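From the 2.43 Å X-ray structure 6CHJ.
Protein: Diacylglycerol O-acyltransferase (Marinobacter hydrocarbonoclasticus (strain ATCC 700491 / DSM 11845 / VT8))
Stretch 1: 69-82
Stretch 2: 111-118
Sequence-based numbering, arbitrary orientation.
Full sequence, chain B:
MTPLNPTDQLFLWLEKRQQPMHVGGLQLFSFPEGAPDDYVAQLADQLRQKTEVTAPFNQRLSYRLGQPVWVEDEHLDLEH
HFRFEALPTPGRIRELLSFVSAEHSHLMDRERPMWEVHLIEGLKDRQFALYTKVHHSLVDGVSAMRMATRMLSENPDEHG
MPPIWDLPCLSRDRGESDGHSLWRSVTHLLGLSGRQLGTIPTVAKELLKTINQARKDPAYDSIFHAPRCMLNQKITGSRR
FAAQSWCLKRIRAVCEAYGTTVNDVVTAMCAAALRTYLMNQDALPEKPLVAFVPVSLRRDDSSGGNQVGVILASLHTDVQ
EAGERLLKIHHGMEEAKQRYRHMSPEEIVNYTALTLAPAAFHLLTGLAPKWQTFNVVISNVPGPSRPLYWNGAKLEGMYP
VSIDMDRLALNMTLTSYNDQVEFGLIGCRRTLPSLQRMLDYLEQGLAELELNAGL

Stretch 1, residues 69-82: VWVEDEHLDLEHHF
Stretch 2 (111-118) ERPMWEVH

The strongest direct polar link is backbone to backbone: Val117 N donates to His81 O at 2.9 Å, with 159° at the hydrogen. It fixes a parallel bridge, Phe82 beside Val117 (CA to CA 5.0 Å), where helix 78-81 gives way to extended phi/psi (-104/131 at Phe82) alongside strand 115-118. His81 O also lies 3.3 Å from Glu116 CA, a CA-H...O contact.

The His81 side chain (chi1 -60°, chi2 83°) is held at both nitrogens: ND1 donates to Asp77 O at 3.3 Å, NE2 weakly to Pro113 O at 3.0 Å, the 128° angle being poor. So placed, its ring makes an offset stack on the five-membered ring of Trp115 (chi1 62°, chi2 -90°), centroids 4.5 Å apart and planes at 27°, while His81 CB sits over the six-membered ring, 3.4 Å from its centroid.

Asp77 (chi1 t) caps the helix, OD1 accepting weakly from Glu79 N (3.0 Å) and His80 N (3.3 Å). One water donates to Asp77 OD2 and accepts from Arg112 NH2, both at 2.5 Å. The Arg112 guanidinium lies flat on His80 (chi1 t), centres 4.7 Å apart, planes at 20°.

Farther out, Leu76 CD1 meets Pro113 CG at 3.5 Å, Leu78 CD1 reaches Trp115 CH2 at 3.9 Å, and Trp70 CH2 touches Met114 CE at 3.8 Å.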

# COMPACT_ATOMS: atom_id res chain seq x y z
N VAL B 69 -11.08 18.10 -11.24
CA VAL B 69 -10.28 19.32 -11.13
C VAL B 69 -9.32 19.18 -9.96
O VAL B 69 -9.57 18.43 -9.01
CB VAL B 69 -11.15 20.58 -10.96
CG1 VAL B 69 -12.10 20.74 -12.12
CG2 VAL B 69 -11.91 20.52 -9.64
N TRP B 70 -8.21 19.91 -10.04
CA TRP B 70 -7.33 20.07 -8.90
C TRP B 70 -7.85 21.19 -8.01
O TRP B 70 -8.53 22.11 -8.47
CB TRP B 70 -5.91 20.41 -9.35
CG TRP B 70 -5.22 19.37 -10.18
CD1 TRP B 70 -4.61 19.57 -11.39
CD2 TRP B 70 -5.03 17.98 -9.87
NE1 TRP B 70 -4.06 18.40 -11.84
CE2 TRP B 70 -4.30 17.41 -10.93
CE3 TRP B 70 -5.42 17.17 -8.79
CZ2 TRP B 70 -3.95 16.06 -10.95
CZ3 TRP B 70 -5.07 15.84 -8.82
CH2 TRP B 70 -4.35 15.29 -9.89
N VAL B 71 -7.51 21.12 -6.72
CA VAL B 71 -7.88 22.14 -5.75
C VAL B 71 -6.77 22.26 -4.71
O VAL B 71 -6.09 21.29 -4.39
CB VAL B 71 -9.23 21.85 -5.04
CG1 VAL B 71 -10.40 22.11 -5.96
CG2 VAL B 71 -9.27 20.43 -4.52
N GLU B 72 -6.63 23.47 -4.18
CA GLU B 72 -5.59 23.74 -3.20
C GLU B 72 -5.95 23.08 -1.87
O GLU B 72 -6.96 23.42 -1.25
CB GLU B 72 -5.43 25.25 -3.04
CG GLU B 72 -4.11 25.69 -2.46
CD GLU B 72 -4.28 26.63 -1.28
OE1 GLU B 72 -5.43 26.87 -0.88
OE2 GLU B 72 -3.26 27.12 -0.75
N ASP B 73 -5.13 22.12 -1.44
CA ASP B 73 -5.48 21.35 -0.26
C ASP B 73 -5.30 22.20 0.99
O ASP B 73 -4.17 22.55 1.36
CB ASP B 73 -4.64 20.08 -0.18
CG ASP B 73 -5.22 19.07 0.80
OD1 ASP B 73 -6.46 19.01 0.92
OD2 ASP B 73 -4.44 18.34 1.45
N GLU B 74 -6.41 22.52 1.66
CA GLU B 74 -6.35 23.39 2.82
C GLU B 74 -5.66 22.70 3.99
O GLU B 74 -4.82 23.31 4.67
CB GLU B 74 -7.77 23.82 3.21
CG GLU B 74 -8.52 24.57 2.10
CD GLU B 74 -8.55 26.07 2.30
OE1 GLU B 74 -9.66 26.66 2.27
OE2 GLU B 74 -7.46 26.67 2.50
N HIS B 75 -5.97 21.43 4.23
CA HIS B 75 -5.48 20.70 5.40
C HIS B 75 -4.64 19.50 4.94
O HIS B 75 -5.14 18.37 4.86
CB HIS B 75 -6.67 20.24 6.33
CG HIS B 75 -7.85 21.16 6.30
ND1 HIS B 75 -8.76 21.18 5.26
CD2 HIS B 75 -8.29 22.09 7.19
CE1 HIS B 75 -9.69 22.08 5.50
NE2 HIS B 75 -9.43 22.64 6.67
N LEU B 76 -3.36 19.75 4.65
CA LEU B 76 -2.44 18.67 4.33
C LEU B 76 -1.72 18.20 5.59
O LEU B 76 -1.25 19.00 6.40
CB LEU B 76 -1.41 19.09 3.27
CG LEU B 76 -0.35 18.05 2.90
CD1 LEU B 76 0.02 18.10 1.43
CD2 LEU B 76 0.92 18.20 3.73
N ASP B 77 -1.63 16.88 5.74
CA ASP B 77 -1.06 16.24 6.91
C ASP B 77 0.32 15.69 6.52
O ASP B 77 0.42 14.60 5.94
CB ASP B 77 -2.03 15.16 7.39
CG ASP B 77 -1.49 14.31 8.54
OD1 ASP B 77 -0.27 14.31 8.81
OD2 ASP B 77 -2.32 13.61 9.16
N LEU B 78 1.37 16.44 6.87
CA LEU B 78 2.69 16.09 6.35
C LEU B 78 3.13 14.72 6.83
O LEU B 78 3.93 14.06 6.15
CB LEU B 78 3.75 17.15 6.70
CG LEU B 78 5.14 16.77 6.16
CD1 LEU B 78 5.16 16.97 4.65
CD2 LEU B 78 6.28 17.54 6.79
N GLU B 79 2.64 14.26 7.97
CA GLU B 79 3.09 12.93 8.38
C GLU B 79 2.31 11.82 7.68
O GLU B 79 2.65 10.64 7.85
CB GLU B 79 3.02 12.76 9.89
CG GLU B 79 4.03 11.74 10.45
CD GLU B 79 5.43 11.72 9.76
OE1 GLU B 79 5.90 12.77 9.24
OE2 GLU B 79 6.08 10.64 9.78
N HIS B 80 1.29 12.18 6.90
CA HIS B 80 0.79 11.21 5.94
C HIS B 80 1.71 11.09 4.73
O HIS B 80 1.99 9.98 4.27
CB HIS B 80 -0.62 11.57 5.47
CG HIS B 80 -1.12 10.69 4.38
ND1 HIS B 80 -1.61 9.42 4.61
CD2 HIS B 80 -1.15 10.88 3.03
CE1 HIS B 80 -1.94 8.87 3.45
NE2 HIS B 80 -1.66 9.73 2.48
N HIS B 81 2.20 12.22 4.19
CA HIS B 81 2.98 12.18 2.95
C HIS B 81 4.46 11.87 3.20
O HIS B 81 5.11 11.25 2.34
CB HIS B 81 2.83 13.51 2.20
CG HIS B 81 1.43 13.85 1.81
ND1 HIS B 81 0.53 14.44 2.67
CD2 HIS B 81 0.77 13.70 0.63
CE1 HIS B 81 -0.62 14.63 2.05
NE2 HIS B 81 -0.50 14.19 0.81
N PHE B 82 5.02 12.27 4.33
CA PHE B 82 6.43 12.03 4.64
C PHE B 82 6.56 10.91 5.66
O PHE B 82 5.90 10.93 6.70
CB PHE B 82 7.10 13.29 5.18
CG PHE B 82 8.49 13.05 5.68
CD1 PHE B 82 9.45 12.52 4.83
CD2 PHE B 82 8.83 13.33 7.00
CE1 PHE B 82 10.73 12.28 5.28
CE2 PHE B 82 10.10 13.11 7.46
CZ PHE B 82 11.06 12.57 6.60
N GLU B 111 -7.90 11.01 -2.16
CA GLU B 111 -8.48 12.12 -1.42
C GLU B 111 -7.43 13.09 -0.87
O GLU B 111 -7.80 14.14 -0.32
CB GLU B 111 -9.35 11.57 -0.29
CG GLU B 111 -10.71 11.01 -0.76
CD GLU B 111 -11.87 11.99 -0.53
OE1 GLU B 111 -12.71 11.75 0.37
OE2 GLU B 111 -11.94 13.01 -1.25
N ARG B 112 -6.14 12.80 -1.02
CA ARG B 112 -5.07 13.71 -0.65
C ARG B 112 -4.14 13.91 -1.82
O ARG B 112 -4.13 13.10 -2.76
CB ARG B 112 -4.29 13.18 0.56
CG ARG B 112 -5.19 12.56 1.59
CD ARG B 112 -4.38 12.13 2.75
NE ARG B 112 -4.38 13.18 3.76
CZ ARG B 112 -4.71 12.99 5.03
NH1 ARG B 112 -5.06 11.78 5.45
NH2 ARG B 112 -4.69 14.00 5.87
N PRO B 113 -3.38 15.01 -1.84
CA PRO B 113 -2.35 15.17 -2.88
C PRO B 113 -1.53 13.90 -3.00
O PRO B 113 -1.17 13.27 -2.00
CB PRO B 113 -1.51 16.35 -2.38
CG PRO B 113 -1.97 16.60 -0.96
CD PRO B 113 -3.37 16.12 -0.89
N MET B 114 -1.29 13.47 -4.23
CA MET B 114 -0.88 12.09 -4.46
C MET B 114 0.65 12.01 -4.58
O MET B 114 1.21 11.69 -5.63
CB MET B 114 -1.60 11.54 -5.67
CG MET B 114 -3.11 11.65 -5.53
SD MET B 114 -4.03 10.74 -6.78
CE MET B 114 -4.68 12.09 -7.80
N TRP B 115 1.31 12.25 -3.45
CA TRP B 115 2.75 12.07 -3.40
C TRP B 115 3.13 11.50 -2.04
O TRP B 115 2.45 11.74 -1.04
CB TRP B 115 3.50 13.37 -3.67
CG TRP B 115 3.22 14.45 -2.67
CD1 TRP B 115 2.24 15.40 -2.74
CD2 TRP B 115 3.96 14.72 -1.47
NE1 TRP B 115 2.31 16.23 -1.65
CE2 TRP B 115 3.36 15.84 -0.86
CE3 TRP B 115 5.06 14.13 -0.85
CZ2 TRP B 115 3.82 16.37 0.34
CZ3 TRP B 115 5.53 14.66 0.34
CH2 TRP B 115 4.91 15.77 0.92
N GLU B 116 4.21 10.72 -2.02
CA GLU B 116 4.82 10.27 -0.78
C GLU B 116 6.32 10.38 -0.92
O GLU B 116 6.87 10.13 -2.00
CB GLU B 116 4.45 8.83 -0.44
CG GLU B 116 2.99 8.59 -0.15
CD GLU B 116 2.59 7.13 -0.30
OE1 GLU B 116 3.46 6.23 -0.20
OE2 GLU B 116 1.39 6.88 -0.54
N VAL B 117 7.00 10.75 0.17
CA VAL B 117 8.45 10.63 0.28
C VAL B 117 8.75 9.68 1.44
O VAL B 117 8.25 9.87 2.55
CB VAL B 117 9.13 11.99 0.50
CG1 VAL B 117 10.63 11.81 0.53
CG2 VAL B 117 8.71 12.99 -0.56
N HIS B 118 9.59 8.68 1.17
CA HIS B 118 9.96 7.67 2.15
C HIS B 118 11.46 7.79 2.42
O HIS B 118 12.28 7.45 1.56
CB HIS B 118 9.59 6.28 1.64
CG HIS B 118 8.11 6.02 1.55
ND1 HIS B 118 7.48 5.02 2.26
CD2 HIS B 118 7.14 6.64 0.83
CE1 HIS B 118 6.19 5.03 1.98
NE2 HIS B 118 5.96 6.01 1.12
O HOH W 1 -4.69 13.35 8.31